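PDB 3HRG: DUF3822 family protein from Bacteroides thetaiotaomicron VPI-5482, which is of unknown function but has an actin-like ATPase fold, in which two domains each carry a mixed five-stranded sheet. Local coordinates for residues K76-I81 against L94-Q100; I119-I123 against F140-T145; I111-N115 against I148-S152. All blocks are in the same frame, centred on the assembly; numbering follows the deposited sequence. Where two conformers were deposited one is given.

Overall arrangement
The three contacts show how a small antiparallel sheet, made of strands 78-82, 117-124 and 105-112, is built onto the actin-like core. Contact 1 covers the edge strand 78-82 with the end of helix 91-96 and the chain after it. Contact 2, centred about 11 Å from contact 1, lays the central strand 117-124 across strand 139-142 and the start of helix 144-154. Contact 3, centred about 13 Å from contact 2 and 18 Å from contact 1, joins the end of strand 105-112 to the same helix. Contact 1 closes before the others open, and contact 2 is nested within contact 3. Through contacts 2 and 3 the small sheet packs on helix 144-154, which probably connects the two domains.

Contact 1: residues K76-I81 against L94-Q100; sequences KRFTMI and LFYHNHQ. With PEG (di(hydroxyethyl)ether), chain D.
This is a surface contact in which the end of helix 91-96 and the turn after it, with His99 and Gln100 extended, cover the start of strand 78-82, an edge of the three-stranded antiparallel sheet. Arg77 (phi/psi -87/72) centres an inverse gamma turn, closed by a weak bond from Phe78 N to Lys76 O (3.0 Å). Arg77 faces His99 (CA-CA 6.9 Å) and Thr79 faces Phe95 (6.4 Å). His99, chi1 m and chi2 -82°, points toward the strand. Its NE2 shares a hydrogen bond with Thr79 OG1 (3.0 Å) and gives a weak one to Phe78 O (3.0 Å), while Arg77 CA makes a CH-pi contact over the ring face, 4.2 Å from its centroid. Arg77 (m, t, p) curls back so that NH2 donates to Gln100 O at 2.9 Å; its NE pairs with Glu105. Phe95 CE1 lies 3.5 Å from Arg77 O. Asn98 ND2 donates to Leu94 O (2.9 Å). A PEG, probably from the crystallisation liquor, sets C2 3.4 Å from Asn98 O and O1 in a weak bond to His99 O (3.5 Å). Polar bonds, from Arg77 to Thr79, thus hold one end, and apolar contact of Ile81 CD1 with Leu94 CD1 (3.6 Å) closes the other.

Contact 2: residues I119-I123 against F140-T145; sequences IIFGI and FYSQST
Where two strands cross steeply, side chains can replace the backbone hydrogen bonds of a sheet, as in this buried contact. Strand 119-123, extended throughout, passes strand 140-142 at 109° with the axes 7.4 Å apart, and no hydrogen bond spans the segments. Phe121 sits nearest Ser142 (CA-CA 6.1 Å) and Ile119 nearest Thr145 (6.6 Å). Ile119, Phe121 and Ile123 all point toward the crossing segment, and each takes a different rotamer. Phe121 has chi1 p and chi2 -84°, which sets a ring face against the backbone: CE1 is 3.7 Å from Ser142 N, and CZ 3.7 Å from Tyr141 C. Ser142 CB makes an off-centre CH-pi contact, 4.1 Å from the ring centroid, and Phe140 O meets the ring edge at CZ (3.6 Å). Ile119, m at both chi angles, brings CG2 to 3.6 Å from Ser142 CB. Ile123, fully t, reaches with CD1 to Phe140 CD2 (3.8 Å), Phe140 being m. Beyond Ser142 the chain leads into helix 144-154, and Thr145 N bonds Ser142 O at 3.1 Å. Strand 139-142 edges a mixed five-stranded sheet, against which the three-stranded sheet thus packs through side chains. Asn110 of strand 105-112 bonds Phe140 O, Ser142 N and Thr145 OG1, while Phe78 of strand 78-82 packs on Ile119, Phe121 and Ser144.

Contact 3: residues I111-N115 against I148-S152; sequences ILKKN and IEYFS
The turn between strands 105-112 and 117-124 meets helix 144-154 through one apolar pair and a water-bridged polar pair. After Leu112 (phi/psi -104/85), Lys113 and Lys114 take helical angles, and a weak bond from Asn115 N to Leu112 O (3.2 Å) closes the turn. It comes nearest the helix at Asn115 and Glu149, with their CA atoms 7.1 Å apart. On the helix, Ile148 (m, t) comes first: its CG2 packs on Leu112 CD2 at 3.7 Å, Leu112 being m, p, and both touch Ile119 of the central strand. Glu149 leaves the helix sideways, but m and t torsions bring the side chain alongside the turn, CG 3.6 Å from Asn115 OD1 and OE2 3.7 Å from Leu112 CG. Two waters bridge Asn115 and Glu149. One accepts from Asn115 ND2 (3.3 Å) and donates to Glu149 O (2.7 Å); the other donates to Asn115 OD1 (2.7 Å) and, weakly, to Glu149 OE2 (2.9 Å). Tyr150 and Phe151 take no part here; both pack on Ile248 of helix 248-255. Ser152 (chi1 t) brings OG to 3.0 Å from Asn115 ND2, and the same OG is hydrogen-bonded to Gly180 O. Helix 144-154 runs from the last strand of one five-stranded sheet to the first of the other, consistent with the interdomain connecting helix of actin-like ATPase folds.

Contact 1: residues K76-I81 against L94-Q100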
# COMPACT_ATOMS: atom_id res chain seq x y z
N LYS A 76 -8.49 1.41 -1.51
CA LYS A 76 -8.54 2.58 -2.40
C LYS A 76 -8.94 3.82 -1.65
O LYS A 76 -8.93 4.92 -2.23
CB LYS A 76 -9.53 2.36 -3.56
CG LYS A 76 -10.97 2.23 -3.19
CD LYS A 76 -11.79 1.86 -4.47
CE LYS A 76 -12.96 1.04 -4.11
NZ LYS A 76 -12.48 -0.31 -3.65
N ARG A 77 -9.31 3.67 -0.37
CA ARG A 77 -9.85 4.78 0.41
C ARG A 77 -8.76 5.59 1.07
O ARG A 77 -8.56 5.52 2.27
CB ARG A 77 -10.88 4.27 1.41
CG ARG A 77 -12.10 3.64 0.69
CD ARG A 77 -13.18 3.17 1.61
NE ARG A 77 -13.78 4.29 2.32
CZ ARG A 77 -14.72 5.10 1.83
NH1 ARG A 77 -15.22 4.96 0.60
NH2 ARG A 77 -15.17 6.08 2.59
N PHE A 78 -8.04 6.35 0.24
CA PHE A 78 -6.98 7.24 0.70
C PHE A 78 -6.96 8.44 -0.22
O PHE A 78 -7.42 8.39 -1.37
CB PHE A 78 -5.57 6.62 0.77
CG PHE A 78 -4.98 6.28 -0.59
CD1 PHE A 78 -4.25 7.21 -1.32
CD2 PHE A 78 -5.19 5.04 -1.13
CE1 PHE A 78 -3.72 6.89 -2.54
CE2 PHE A 78 -4.66 4.71 -2.36
CZ PHE A 78 -3.94 5.66 -3.09
N THR A 79 -6.43 9.53 0.32
CA THR A 79 -6.30 10.78 -0.39
C THR A 79 -4.95 11.43 -0.05
O THR A 79 -4.57 11.50 1.12
CB THR A 79 -7.39 11.75 0.04
OG1 THR A 79 -8.65 11.28 -0.45
CG2 THR A 79 -7.11 13.17 -0.52
N MSE A 80 -4.23 11.88 -1.07
CA MSE A 80 -2.95 12.53 -0.86
C MSE A 80 -3.11 14.03 -0.89
O MSE A 80 -3.81 14.54 -1.75
CB MSE A 80 -1.95 12.08 -1.93
CG MSE A 80 -0.53 12.66 -1.77
SE MSE A 80 -0.24 14.41 -2.52
CE MSE A 80 -0.38 13.98 -4.42
N ILE A 81 -2.46 14.71 0.06
CA ILE A 81 -2.46 16.18 0.06
C ILE A 81 -1.03 16.67 0.36
O ILE A 81 -0.31 16.09 1.19
CB ILE A 81 -3.51 16.79 1.03
CG1 ILE A 81 -3.69 18.29 0.76
CG2 ILE A 81 -3.15 16.51 2.47
CD1 ILE A 81 -4.57 18.95 1.78
N LEU A 94 -11.54 16.92 4.11
CA LEU A 94 -10.82 16.64 2.87
C LEU A 94 -11.12 15.23 2.37
O LEU A 94 -11.40 15.00 1.19
CB LEU A 94 -9.32 16.76 3.11
CG LEU A 94 -8.69 18.15 3.26
CD1 LEU A 94 -7.30 18.11 3.91
CD2 LEU A 94 -8.66 18.82 1.91
N PHE A 95 -11.04 14.28 3.29
CA PHE A 95 -11.29 12.89 2.95
C PHE A 95 -12.69 12.66 2.40
O PHE A 95 -12.85 12.01 1.34
CB PHE A 95 -11.02 12.02 4.19
CG PHE A 95 -11.11 10.54 3.92
CD1 PHE A 95 -10.04 9.86 3.35
CD2 PHE A 95 -12.26 9.82 4.22
CE1 PHE A 95 -10.10 8.49 3.13
CE2 PHE A 95 -12.33 8.47 3.98
CZ PHE A 95 -11.23 7.79 3.43
N TYR A 96 -13.70 13.18 3.09
CA TYR A 96 -15.10 13.03 2.65
C TYR A 96 -15.55 13.90 1.45
O TYR A 96 -16.67 13.72 0.97
CB TYR A 96 -16.09 12.99 3.85
CG TYR A 96 -15.85 11.73 4.68
CD1 TYR A 96 -16.02 10.45 4.11
CD2 TYR A 96 -15.46 11.80 5.99
CE1 TYR A 96 -15.79 9.30 4.84
CE2 TYR A 96 -15.23 10.63 6.75
CZ TYR A 96 -15.39 9.38 6.16
OH TYR A 96 -15.17 8.20 6.88
N HIS A 97 -14.70 14.84 1.03
CA HIS A 97 -14.92 15.57 -0.22
C HIS A 97 -14.31 14.74 -1.40
O HIS A 97 -14.46 15.09 -2.56
CB HIS A 97 -14.42 17.02 -0.17
CG HIS A 97 -15.41 17.98 0.42
ND1 HIS A 97 -16.58 18.33 -0.23
CD2 HIS A 97 -15.41 18.67 1.59
CE1 HIS A 97 -17.26 19.17 0.53
NE2 HIS A 97 -16.57 19.40 1.63
N ASN A 98 -13.61 13.66 -1.09
CA ASN A 98 -13.06 12.74 -2.11
C ASN A 98 -13.59 11.31 -2.06
O ASN A 98 -13.39 10.57 -3.03
CB ASN A 98 -11.54 12.71 -1.97
CG ASN A 98 -10.88 13.99 -2.49
OD1 ASN A 98 -10.76 14.20 -3.70
ND2 ASN A 98 -10.47 14.85 -1.59
N HIS A 99 -14.21 10.90 -0.94
CA HIS A 99 -14.75 9.55 -0.79
C HIS A 99 -16.15 9.64 -0.19
O HIS A 99 -16.45 10.53 0.59
CB HIS A 99 -13.86 8.72 0.12
CG HIS A 99 -12.45 8.61 -0.36
ND1 HIS A 99 -12.07 7.70 -1.33
CD2 HIS A 99 -11.34 9.30 -0.04
CE1 HIS A 99 -10.79 7.86 -1.60
NE2 HIS A 99 -10.32 8.81 -0.81
N GLN A 100 -17.00 8.68 -0.54
CA GLN A 100 -18.37 8.62 -0.05
C GLN A 100 -18.36 8.44 1.46
O GLN A 100 -17.54 7.67 1.99
CB GLN A 100 -19.13 7.48 -0.74
CG GLN A 100 -20.56 7.29 -0.26
CD GLN A 100 -21.35 6.24 -1.05
OE1 GLN A 100 -20.85 5.65 -2.00
NE2 GLN A 100 -22.59 6.01 -0.63
C1 PEG D . -17.35 11.59 -3.38
O1 PEG D . -17.38 12.40 -2.19
C2 PEG D . -16.19 11.94 -4.31
O2 PEG D . -16.59 12.76 -5.41
C3 PEG D . -15.62 12.81 -6.46

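Contact 2: residues I119-I123 against F140-T145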
# COMPACT_ATOMS: atom_id res chain seq x y z
N ILE A 119 -0.84 11.40 3.61
CA ILE A 119 -1.80 10.45 3.12
C ILE A 119 -2.88 10.33 4.21
O ILE A 119 -2.55 9.96 5.35
CB ILE A 119 -1.19 9.06 2.88
CG1 ILE A 119 -0.08 9.13 1.80
CG2 ILE A 119 -2.30 8.02 2.48
CD1 ILE A 119 -0.61 9.46 0.41
N ILE A 120 -4.12 10.70 3.86
CA ILE A 120 -5.29 10.62 4.72
C ILE A 120 -5.99 9.33 4.28
O ILE A 120 -6.17 9.12 3.09
CB ILE A 120 -6.21 11.82 4.58
CG1 ILE A 120 -5.45 13.15 4.75
CG2 ILE A 120 -7.33 11.71 5.59
CD1 ILE A 120 -6.28 14.43 4.32
N PHE A 121 -6.33 8.45 5.23
CA PHE A 121 -6.86 7.12 4.88
C PHE A 121 -7.92 6.62 5.87
O PHE A 121 -7.93 6.95 7.04
CB PHE A 121 -5.70 6.10 4.74
CG PHE A 121 -4.98 5.77 6.04
CD1 PHE A 121 -3.96 6.58 6.52
CD2 PHE A 121 -5.32 4.63 6.76
CE1 PHE A 121 -3.29 6.27 7.72
CE2 PHE A 121 -4.65 4.32 7.95
CZ PHE A 121 -3.63 5.14 8.42
N GLY A 122 -8.82 5.81 5.35
CA GLY A 122 -9.89 5.27 6.16
C GLY A 122 -9.56 3.86 6.62
O GLY A 122 -8.83 3.12 5.95
N ILE A 123 -10.10 3.50 7.77
CA ILE A 123 -9.97 2.15 8.28
C ILE A 123 -11.31 1.78 8.91
O ILE A 123 -11.97 2.61 9.56
CB ILE A 123 -8.81 2.01 9.29
CG1 ILE A 123 -8.61 0.55 9.73
CG2 ILE A 123 -9.05 2.90 10.54
CD1 ILE A 123 -7.43 0.38 10.70
N PHE A 140 -0.38 2.66 12.66
CA PHE A 140 -1.27 2.39 11.49
C PHE A 140 -0.86 3.19 10.26
O PHE A 140 -0.67 4.41 10.36
CB PHE A 140 -2.70 2.75 11.81
CG PHE A 140 -3.32 1.85 12.84
CD1 PHE A 140 -3.08 2.06 14.17
CD2 PHE A 140 -4.12 0.78 12.44
CE1 PHE A 140 -3.63 1.22 15.13
CE2 PHE A 140 -4.68 -0.08 13.39
CZ PHE A 140 -4.45 0.17 14.72
N TYR A 141 -0.76 2.50 9.12
CA TYR A 141 -0.39 3.15 7.87
C TYR A 141 -1.28 2.77 6.75
O TYR A 141 -1.83 1.69 6.72
CB TYR A 141 0.99 2.70 7.40
CG TYR A 141 2.10 3.01 8.37
CD1 TYR A 141 2.79 4.22 8.31
CD2 TYR A 141 2.47 2.08 9.33
CE1 TYR A 141 3.79 4.52 9.20
CE2 TYR A 141 3.47 2.36 10.23
CZ TYR A 141 4.13 3.58 10.16
OH TYR A 141 5.11 3.80 11.05
N SER A 142 -1.43 3.70 5.81
CA SER A 142 -2.03 3.41 4.55
C SER A 142 -0.93 2.65 3.85
O SER A 142 0.27 2.95 4.05
CB SER A 142 -2.28 4.70 3.75
OG SER A 142 -2.63 4.45 2.38
N GLN A 143 -1.27 1.66 3.02
CA GLN A 143 -0.26 0.94 2.24
C GLN A 143 0.48 1.93 1.32
O GLN A 143 1.68 1.76 1.04
CB GLN A 143 -0.89 -0.20 1.44
CG GLN A 143 0.09 -0.94 0.56
CD GLN A 143 -0.54 -1.93 -0.34
OE1 GLN A 143 -1.51 -1.61 -1.03
NE2 GLN A 143 0.06 -3.12 -0.44
N SER A 144 -0.22 2.98 0.88
CA SER A 144 0.37 4.02 0.05
C SER A 144 1.56 4.76 0.70
O SER A 144 2.46 5.22 -0.02
CB SER A 144 -0.68 5.03 -0.35
OG SER A 144 -1.64 4.45 -1.22
N THR A 145 1.60 4.85 2.02
CA THR A 145 2.68 5.56 2.72
C THR A 145 4.09 4.94 2.47
O THR A 145 4.96 5.64 1.92
CB THR A 145 2.32 5.73 4.19
OG1 THR A 145 1.13 6.53 4.26
CG2 THR A 145 3.48 6.38 4.97

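Contact 3: residues I111-N115 against I148-S152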
# COMPACT_ATOMS: atom_id res chain seq x y z
N ILE A 111 2.01 11.44 7.91
CA ILE A 111 2.81 12.50 7.36
C ILE A 111 4.12 11.90 6.82
O ILE A 111 4.84 11.20 7.54
CB ILE A 111 3.15 13.56 8.41
CG1 ILE A 111 1.87 14.21 8.92
CG2 ILE A 111 4.09 14.66 7.80
CD1 ILE A 111 2.06 15.13 10.14
N LEU A 112 4.41 12.16 5.55
CA LEU A 112 5.64 11.72 4.92
C LEU A 112 6.51 12.97 4.85
O LEU A 112 6.49 13.69 3.86
CB LEU A 112 5.38 11.12 3.55
CG LEU A 112 4.61 9.79 3.43
CD1 LEU A 112 3.14 9.81 3.94
CD2 LEU A 112 4.68 9.30 1.98
N LYS A 113 7.23 13.25 5.94
CA LYS A 113 8.05 14.51 6.04
C LYS A 113 9.07 14.68 4.92
O LYS A 113 9.12 15.74 4.28
CB LYS A 113 8.75 14.60 7.41
CG LYS A 113 9.50 15.91 7.64
N LYS A 114 9.85 13.63 4.66
CA LYS A 114 10.85 13.61 3.59
C LYS A 114 10.26 13.90 2.19
O LYS A 114 10.90 14.57 1.38
CB LYS A 114 11.56 12.25 3.59
N ASN A 115 9.02 13.45 1.93
CA ASN A 115 8.36 13.65 0.62
C ASN A 115 7.40 14.84 0.57
O ASN A 115 6.76 15.07 -0.46
CB ASN A 115 7.60 12.39 0.25
CG ASN A 115 8.50 11.18 0.20
OD1 ASN A 115 8.56 10.40 1.15
ND2 ASN A 115 9.28 11.07 -0.85
N ILE A 148 4.98 5.08 -1.45
CA ILE A 148 5.43 6.39 -1.93
C ILE A 148 6.86 6.66 -1.52
O ILE A 148 7.66 7.08 -2.36
CB ILE A 148 4.53 7.52 -1.41
CG1 ILE A 148 3.20 7.44 -2.14
CG2 ILE A 148 5.19 8.89 -1.64
CD1 ILE A 148 2.10 8.29 -1.57
N GLU A 149 7.21 6.36 -0.27
CA GLU A 149 8.60 6.57 0.16
C GLU A 149 9.59 5.72 -0.67
O GLU A 149 10.65 6.19 -1.10
CB GLU A 149 8.78 6.28 1.64
CG GLU A 149 7.90 7.14 2.49
CD GLU A 149 8.25 7.14 3.95
OE1 GLU A 149 9.18 6.42 4.36
OE2 GLU A 149 7.58 7.91 4.68
N TYR A 150 9.23 4.47 -0.87
CA TYR A 150 10.04 3.55 -1.64
C TYR A 150 10.15 3.96 -3.12
O TYR A 150 11.25 4.06 -3.67
CB TYR A 150 9.43 2.15 -1.54
CG TYR A 150 10.18 1.06 -2.27
CD1 TYR A 150 11.28 0.45 -1.69
CD2 TYR A 150 9.76 0.61 -3.53
CE1 TYR A 150 11.97 -0.60 -2.34
CE2 TYR A 150 10.46 -0.42 -4.20
CZ TYR A 150 11.55 -1.02 -3.58
OH TYR A 150 12.23 -2.02 -4.20
N PHE A 151 9.02 4.17 -3.77
CA PHE A 151 9.02 4.57 -5.18
C PHE A 151 9.67 5.96 -5.40
O PHE A 151 10.31 6.18 -6.41
CB PHE A 151 7.62 4.58 -5.75
CG PHE A 151 6.94 3.21 -5.81
CD1 PHE A 151 7.60 2.07 -6.24
CD2 PHE A 151 5.57 3.12 -5.57
CE1 PHE A 151 6.91 0.86 -6.36
CE2 PHE A 151 4.88 1.90 -5.67
CZ PHE A 151 5.54 0.78 -6.07
N SER A 152 9.54 6.86 -4.45
CA SER A 152 10.18 8.17 -4.55
C SER A 152 11.70 8.00 -4.77
O SER A 152 12.28 8.63 -5.64
CB SER A 152 9.93 9.02 -3.30
OG SER A 152 10.75 10.19 -3.33
O HOH W 1 11.37 8.63 -0.14
O HOH W 2 8.68 10.47 3.81